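DNA-damage inducible protein DDI1-like protein (Leishmania major, PDB 5YQ8) probably cleaves proteins as an aspartic protease of the DDI1 family, through the dimeric retroviral protease-like domain described here. Local coordinates at residues Val17-Val21 / Met88-Ile92; Asn27-Lys32 / Ala79-Ile83. All coordinates share one frame. Residue numbers count along the deposited sequence, not the author numbering.

Contact 1 (Val17-Val21 / Met88-Ile92); sequences VKAFV and MDLII
Strands 17-21 and 90-92 run side by side in parallel. Their axes approach to 4.3 Å with a signed crossing angle of -42°. Phe20 pairs with Ile91 (CA-CA 4.6 Å) and Val21 with Ile92. Both segments are extended except at Asp89 (phi/psi -56/-49). Phe20 buries the largest area. Its backbone spans two residues of the partner: Phe20 N donates to Leu90 O at 2.7 Å, and Ile92 N donates to Phe20 O at 2.6 Å. Toward Lys18 and Asp89 the backbones draw apart, and a water bridges the gap, donating to Lys18 O (3.2 Å) and accepting from Leu90 N (3.0 Å). The Phe20 side chain is t (chi2 69°). Met88 SD sits over one face of the Phe20 ring, 4.1 Å from its centroid, a Met-aromatic contact. Met88 CE and Ile91 CG2, the latter at the ring edge, lie 3.5 Å and 4.0 Å from Phe20 CD2. Ile92 and Leu90 point to the other face with Ala19 and Val21. Ile92 (m, t) places CD1 3.7 Å from Ala19 CB and 4.2 Å from Val21 CG2. Leu90 (t, p) brings CD2 to 4.0 Å from Ala19 CB. Strand 17-21 leads into Asp22, the probable catalytic aspartate. Strand 90-92 lies between strand 15-21 (parallel) and strand 29-31 (antiparallel), consistent with the psi motif of aspartic proteases, here in a dimeric retropepsin-like domain.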
ATOM      1  N   VAL A  17      12.268  13.413   8.563  1.00  8.12           N
ATOM      2  CA  VAL A  17      12.246  12.186   7.786  1.00  8.24           C
ATOM      3  C   VAL A  17      10.987  12.087   6.953  1.00  8.80           C
ATOM      4  O   VAL A  17       9.916  12.596   7.382  1.00  9.77           O
ATOM      5  CB  VAL A  17      12.398  10.952   8.696  1.00  8.55           C
ATOM      6  CG1 VAL A  17      13.837  10.794   9.217  1.00  8.69           C
ATOM      7  CG2 VAL A  17      11.517  11.061   9.889  1.00  8.81           C
ATOM      8  N   LYS A  18      11.103  11.511   5.755  1.00  8.38           N
ATOM      9  CA  LYS A  18       9.950  11.228   4.963  1.00  8.97           C
ATOM     10  C   LYS A  18       9.579   9.738   5.021  1.00  8.57           C
ATOM     11  O   LYS A  18      10.454   8.878   5.058  1.00  8.62           O
ATOM     12  CB  LYS A  18      10.124  11.682   3.524  1.00  9.77           C
ATOM     13  CG  LYS A  18      10.985  10.832   2.612  1.00 10.34           C
ATOM     14  CD  LYS A  18      10.613  11.090   1.168  1.00 10.89           C
ATOM     15  CE  LYS A  18      11.602  10.384   0.272  1.00 11.86           C
ATOM     16  NZ  LYS A  18      13.028  10.838   0.460  1.00 12.89           N
ATOM     17  N   ALA A  19       8.277   9.469   5.069  1.00  7.94           N
ATOM     18  CA  ALA A  19       7.745   8.140   5.366  1.00  7.89           C
ATOM     19  C   ALA A  19       6.829   7.699   4.232  1.00  7.49           C
ATOM     20  O   ALA A  19       5.912   8.407   3.887  1.00  7.12           O
ATOM     21  CB  ALA A  19       6.953   8.147   6.686  1.00  7.56           C
ATOM     22  N   PHE A  20       7.087   6.524   3.693  1.00  7.74           N
ATOM     23  CA  PHE A  20       6.224   5.881   2.677  1.00  8.19           C
ATOM     24  C   PHE A  20       4.984   5.219   3.265  1.00  7.98           C
ATOM     25  O   PHE A  20       5.118   4.483   4.225  1.00  8.19           O
ATOM     26  CB  PHE A  20       7.032   4.828   1.985  1.00  8.50           C
ATOM     27  CG  PHE A  20       6.353   4.180   0.801  1.00  8.65           C
ATOM     28  CD1 PHE A  20       6.123   4.900  -0.352  1.00  8.81           C
ATOM     29  CD2 PHE A  20       6.013   2.810   0.821  1.00  8.35           C
ATOM     30  CE1 PHE A  20       5.587   4.278  -1.469  1.00  8.46           C
ATOM     31  CE2 PHE A  20       5.430   2.217  -0.272  1.00  8.31           C
ATOM     32  CZ  PHE A  20       5.195   2.955  -1.417  1.00  8.09           C
ATOM     33  N   VAL A  21       3.826   5.518   2.697  1.00  7.61           N
ATOM     34  CA  VAL A  21       2.540   5.068   3.239  1.00  7.75           C
ATOM     35  C   VAL A  21       2.016   3.915   2.382  1.00  7.82           C
ATOM     36  O   VAL A  21       1.477   4.165   1.285  1.00  8.70           O
ATOM     37  CB  VAL A  21       1.505   6.191   3.255  1.00  7.57           C
ATOM     38  CG1 VAL A  21       0.135   5.658   3.683  1.00  7.64           C
ATOM     39  CG2 VAL A  21       1.965   7.376   4.137  1.00  7.61           C
ATOM     40  N   MET A  88      14.259   2.870   1.235  1.00 22.61           N
ATOM     41  CA  MET A  88      13.319   3.855   1.770  1.00 19.56           C
ATOM     42  C   MET A  88      13.530   4.016   3.250  1.00 20.32           C
ATOM     43  O   MET A  88      13.555   3.026   4.011  1.00 20.69           O
ATOM     44  CB  MET A  88      11.856   3.463   1.489  1.00 18.20           C
ATOM     45  CG  MET A  88      11.625   3.320   0.021  1.00 17.05           C
ATOM     46  SD  MET A  88       9.879   3.304  -0.342  1.00 17.18           S
ATOM     47  CE  MET A  88       9.298   1.742   0.308  1.00 17.29           C
ATOM     48  N   ASP A  89      13.649   5.281   3.674  1.00 18.65           N
ATOM     49  CA  ASP A  89      13.991   5.600   5.058  1.00 16.78           C
ATOM     50  C   ASP A  89      13.000   4.954   6.021  1.00 15.19           C
ATOM     51  O   ASP A  89      13.401   4.259   6.950  1.00 15.30           O
ATOM     52  CB  ASP A  89      14.040   7.108   5.245  1.00 16.40           C
ATOM     53  CG  ASP A  89      15.214   7.732   4.492  1.00 18.01           C
ATOM     54  OD1 ASP A  89      15.972   6.939   3.816  1.00 16.85           O
ATOM     55  OD2 ASP A  89      15.419   8.994   4.641  1.00 17.13           O
ATOM     56  N   LEU A  90      11.708   5.131   5.763  1.00 12.77           N
ATOM     57  CA  LEU A  90      10.696   4.737   6.684  1.00 11.64           C
ATOM     58  C   LEU A  90       9.467   4.394   5.896  1.00 11.31           C
ATOM     59  O   LEU A  90       9.037   5.176   4.989  1.00 11.57           O
ATOM     60  CB  LEU A  90      10.409   5.902   7.650  1.00 11.83           C
ATOM     61  CG  LEU A  90       9.421   5.644   8.762  1.00 12.12           C
ATOM     62  CD1 LEU A  90       9.794   4.434   9.598  1.00 12.43           C
ATOM     63  CD2 LEU A  90       9.336   6.880   9.634  1.00 12.46           C
ATOM     64  N   ILE A  91       8.897   3.240   6.248  1.00  9.77           N
ATOM     65  CA  ILE A  91       7.680   2.751   5.711  1.00  9.26           C
ATOM     66  C   ILE A  91       6.618   2.697   6.836  1.00  8.96           C
ATOM     67  O   ILE A  91       6.824   2.009   7.886  1.00  8.99           O
ATOM     68  CB  ILE A  91       7.889   1.368   5.095  1.00  9.29           C
ATOM     69  CG1 ILE A  91       9.072   1.452   4.129  1.00  9.55           C
ATOM     70  CG2 ILE A  91       6.649   0.980   4.353  1.00  8.97           C
ATOM     71  CD1 ILE A  91       9.480   0.172   3.472  1.00 10.09           C
ATOM     72  N   ILE A  92       5.528   3.453   6.625  1.00  7.99           N
ATOM     73  CA  ILE A  92       4.335   3.353   7.409  1.00  7.68           C
ATOM     74  C   ILE A  92       3.504   2.177   6.865  1.00  7.83           C
ATOM     75  O   ILE A  92       2.911   2.271   5.806  1.00  7.32           O
ATOM     76  CB  ILE A  92       3.564   4.642   7.347  1.00  7.71           C
ATOM     77  CG1 ILE A  92       4.390   5.746   7.973  1.00  7.61           C
ATOM     78  CG2 ILE A  92       2.252   4.529   8.141  1.00  7.95           C
ATOM     79  CD1 ILE A  92       3.665   7.064   8.007  1.00  7.97           C
TER
HETATM   80  O   HOH W   1      10.809   6.334   3.204  1.00  1.00           O

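Contact 2 (Asn27-Lys32 / Ala79-Ile83); sequences NSIMNK and AFYVI
In this retropepsin-like domain, strand 79-83 pairs in parallel with strand 29-31, which follows the active-site loop. The axes approach to 4.6 Å with a signed crossing angle of -38°. The register is Ile29 with Tyr81, Met30 with Val82 and Asn31 with Ile83, CA-CA 4.6 to 5.0 Å. Both segments are extended until Lys32 turns helical. Ala79 enters beside Ser28, with Ala79 O 3.8 Å from Ser28 CB. Phe80 (chi1 44°, p) sets its CB 3.2 Å from Ser28 O. Its ring meets Met30 (t, t, m) in an oblique Met-aromatic contact: Met30 SD is 4.4 Å from the Phe80 centroid. Tyr81 makes two backbone hydrogen bonds: Tyr81 N donates to Ser28 O at 3.0 Å, and Met30 N donates to Tyr81 O at 2.9 Å. Its m rotamer puts Asn27 OD1 at the ring edge, 3.4 Å from Tyr81 CE2. Lys2 of the second subunit packs on Tyr81. Val82 lies on the Met30 face, its CA 3.2 Å from Met30 O in a CA-H...O contact. Ile83 N donates to Met30 O at 3.1 Å. Ile83 CG1 rests 3.8 Å from Ile29 CG2. Asn31 is the N-cap of helix 32-37: its side chain caps a backbone N just past the segment, and OD1 also hydrogen-bonds Thr34 OG1. The ladder closes where Lys32 N donates to Ile83 O at 3.1 Å.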
ATOM      1  N   ASN A  27       4.193  -4.779   7.770  1.00 14.20           N
ATOM      2  CA  ASN A  27       5.080  -4.257   8.855  1.00 13.77           C
ATOM      3  C   ASN A  27       5.618  -2.863   8.511  1.00 13.26           C
ATOM      4  O   ASN A  27       5.897  -2.568   7.349  1.00 10.93           O
ATOM      5  CB  ASN A  27       6.239  -5.234   9.084  1.00 14.55           C
ATOM      6  CG  ASN A  27       5.750  -6.643   9.442  1.00 15.98           C
ATOM      7  OD1 ASN A  27       5.416  -6.916  10.635  1.00 16.86           O
ATOM      8  ND2 ASN A  27       5.621  -7.519   8.408  1.00 13.27           N
ATOM      9  N   SER A  28       5.726  -2.010   9.530  1.00 13.25           N
ATOM     10  CA  SER A  28       6.540  -0.790   9.448  1.00 13.77           C
ATOM     11  C   SER A  28       8.012  -1.111   9.659  1.00 13.79           C
ATOM     12  O   SER A  28       8.354  -1.935  10.510  1.00 15.12           O
ATOM     13  CB  SER A  28       6.086   0.260  10.457  1.00 13.87           C
ATOM     14  OG  SER A  28       4.828   0.804  10.073  1.00 14.40           O
ATOM     15  N   ILE A  29       8.858  -0.505   8.823  1.00 14.14           N
ATOM     16  CA  ILE A  29      10.279  -0.789   8.772  1.00 14.24           C
ATOM     17  C   ILE A  29      11.031   0.490   8.494  1.00 13.71           C
ATOM     18  O   ILE A  29      10.593   1.293   7.704  1.00 14.06           O
ATOM     19  CB  ILE A  29      10.632  -1.807   7.692  1.00 15.94           C
ATOM     20  CG1 ILE A  29       9.914  -3.145   7.877  1.00 16.26           C
ATOM     21  CG2 ILE A  29      12.095  -2.159   7.795  1.00 16.77           C
ATOM     22  CD1 ILE A  29       9.798  -3.953   6.608  1.00 17.52           C
ATOM     23  N   MET A  30      12.142   0.673   9.198  1.00 12.51           N
ATOM     24  CA  MET A  30      13.031   1.793   9.088  1.00 12.72           C
ATOM     25  C   MET A  30      14.424   1.308   8.767  1.00 12.58           C
ATOM     26  O   MET A  30      14.880   0.306   9.363  1.00 11.89           O
ATOM     27  CB  MET A  30      13.050   2.533  10.436  1.00 12.14           C
ATOM     28  CG  MET A  30      14.163   3.533  10.575  1.00 12.31           C
ATOM     29  SD  MET A  30      14.012   4.454  12.121  1.00 11.88           S
ATOM     30  CE  MET A  30      12.571   5.434  11.873  1.00 11.63           C
ATOM     31  N   ASN A  31      15.138   2.026   7.905  1.00 13.05           N
ATOM     32  CA  ASN A  31      16.498   1.571   7.560  1.00 13.93           C
ATOM     33  C   ASN A  31      17.466   1.899   8.671  1.00 13.32           C
ATOM     34  O   ASN A  31      17.180   2.742   9.495  1.00 12.67           O
ATOM     35  CB  ASN A  31      16.965   2.040   6.169  1.00 15.29           C
ATOM     36  CG  ASN A  31      16.915   3.522   6.012  1.00 17.24           C
ATOM     37  OD1 ASN A  31      16.629   4.235   6.987  1.00 21.11           O
ATOM     38  ND2 ASN A  31      17.109   4.015   4.785  1.00 16.44           N
ATOM     39  N   LYS A  32      18.581   1.192   8.741  1.00 13.79           N
ATOM     40  CA  LYS A  32      19.598   1.404   9.784  1.00 14.99           C
ATOM     41  C   LYS A  32      20.109   2.831   9.811  1.00 15.48           C
ATOM     42  O   LYS A  32      20.314   3.404  10.892  1.00 16.10           O
ATOM     43  CB  LYS A  32      20.790   0.459   9.605  1.00 15.90           C
ATOM     44  CG  LYS A  32      21.895   0.657  10.651  1.00 17.31           C
ATOM     45  CD  LYS A  32      22.910  -0.472  10.660  1.00 18.50           C
ATOM     46  CE  LYS A  32      24.049  -0.197  11.639  1.00 18.91           C
ATOM     47  NZ  LYS A  32      24.813  -1.483  11.868  1.00 19.03           N
ATOM     48  N   ALA A  79       6.100   1.618  16.343  1.00 12.22           N
ATOM     49  CA  ALA A  79       6.944   0.413  16.498  1.00 12.22           C
ATOM     50  C   ALA A  79       7.237  -0.074  15.097  1.00 12.97           C
ATOM     51  O   ALA A  79       6.320  -0.107  14.221  1.00 11.36           O
ATOM     52  CB  ALA A  79       6.248  -0.682  17.240  1.00 12.16           C
ATOM     53  N   PHE A  80       8.516  -0.377  14.871  1.00 13.55           N
ATOM     54  CA  PHE A  80       8.940  -0.875  13.592  1.00 15.78           C
ATOM     55  C   PHE A  80      10.217  -1.673  13.632  1.00 17.54           C
ATOM     56  O   PHE A  80      10.936  -1.623  14.613  1.00 20.88           O
ATOM     57  CB  PHE A  80       9.125   0.270  12.641  1.00 16.76           C
ATOM     58  CG  PHE A  80       9.831   1.411  13.222  1.00 15.98           C
ATOM     59  CD1 PHE A  80      11.153   1.328  13.509  1.00 16.39           C
ATOM     60  CD2 PHE A  80       9.134   2.554  13.497  1.00 15.75           C
ATOM     61  CE1 PHE A  80      11.769   2.399  14.072  1.00 16.29           C
ATOM     62  CE2 PHE A  80       9.702   3.595  14.078  1.00 15.77           C
ATOM     63  CZ  PHE A  80      11.031   3.527  14.359  1.00 17.18           C
ATOM     64  N   TYR A  81      10.434  -2.479  12.610  1.00 18.58           N
ATOM     65  CA  TYR A  81      11.674  -3.209  12.469  1.00 18.51           C
ATOM     66  C   TYR A  81      12.743  -2.313  11.907  1.00 16.96           C
ATOM     67  O   TYR A  81      12.469  -1.354  11.244  1.00 18.35           O
ATOM     68  CB  TYR A  81      11.464  -4.412  11.565  1.00 20.26           C
ATOM     69  CG  TYR A  81      10.515  -5.423  12.128  1.00 23.32           C
ATOM     70  CD1 TYR A  81      10.831  -6.116  13.305  1.00 24.61           C
ATOM     71  CD2 TYR A  81       9.329  -5.735  11.500  1.00 24.51           C
ATOM     72  CE1 TYR A  81      10.002  -7.072  13.841  1.00 25.55           C
ATOM     73  CE2 TYR A  81       8.514  -6.749  12.013  1.00 24.86           C
ATOM     74  CZ  TYR A  81       8.853  -7.387  13.209  1.00 25.20           C
ATOM     75  OH  TYR A  81       8.093  -8.338  13.844  1.00 24.16           O
ATOM     76  N   VAL A  82      13.989  -2.655  12.181  1.00 16.03           N
ATOM     77  CA  VAL A  82      15.117  -1.937  11.641  1.00 15.70           C
ATOM     78  C   VAL A  82      15.898  -2.905  10.758  1.00 17.35           C
ATOM     79  O   VAL A  82      16.237  -4.015  11.223  1.00 16.50           O
ATOM     80  CB  VAL A  82      16.005  -1.303  12.732  1.00 13.87           C
ATOM     81  CG1 VAL A  82      17.188  -0.626  12.102  1.00 13.63           C
ATOM     82  CG2 VAL A  82      15.224  -0.262  13.542  1.00 13.51           C
ATOM     83  N   ILE A  83      16.134  -2.497   9.506  1.00 18.93           N
ATOM     84  CA  ILE A  83      16.795  -3.320   8.515  1.00 22.26           C
ATOM     85  C   ILE A  83      17.869  -2.500   7.800  1.00 22.55           C
ATOM     86  O   ILE A  83      17.572  -1.421   7.303  1.00 22.87           O
ATOM     87  CB  ILE A  83      15.746  -3.874   7.521  1.00 25.03           C
ATOM     88  CG1 ILE A  83      14.768  -4.802   8.248  1.00 27.11           C
ATOM     89  CG2 ILE A  83      16.432  -4.619   6.395  1.00 27.61           C
ATOM     90  CD1 ILE A  83      13.945  -5.769   7.420  1.00 28.90           C
TER

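From the N terminus, strand 15-21 comes first. The chain then passes Asp22 into strand 29-31 and helix 32-37, and returns through strand 62-71 to strand 74-83. There contact 2 closes the inner loop. The chain next reaches strand 90-92, where contact 1 closes the outer loop; contact 2 is thus nested within contact 1. In the sheet, strand 90-92 lies between strands 15-21 and 29-31, antiparallel to the latter. This pairing joins the contacts: Ile91 N is 3.0 Å from Ile29 O, and Asp89 O is 3.0 Å from Asn31 N, both probable hydrogen bonds. Together they join four neighbouring strands of the mixed sheet, 15-21, 90-92, 29-31 and 74-83, and both touch the second subunit.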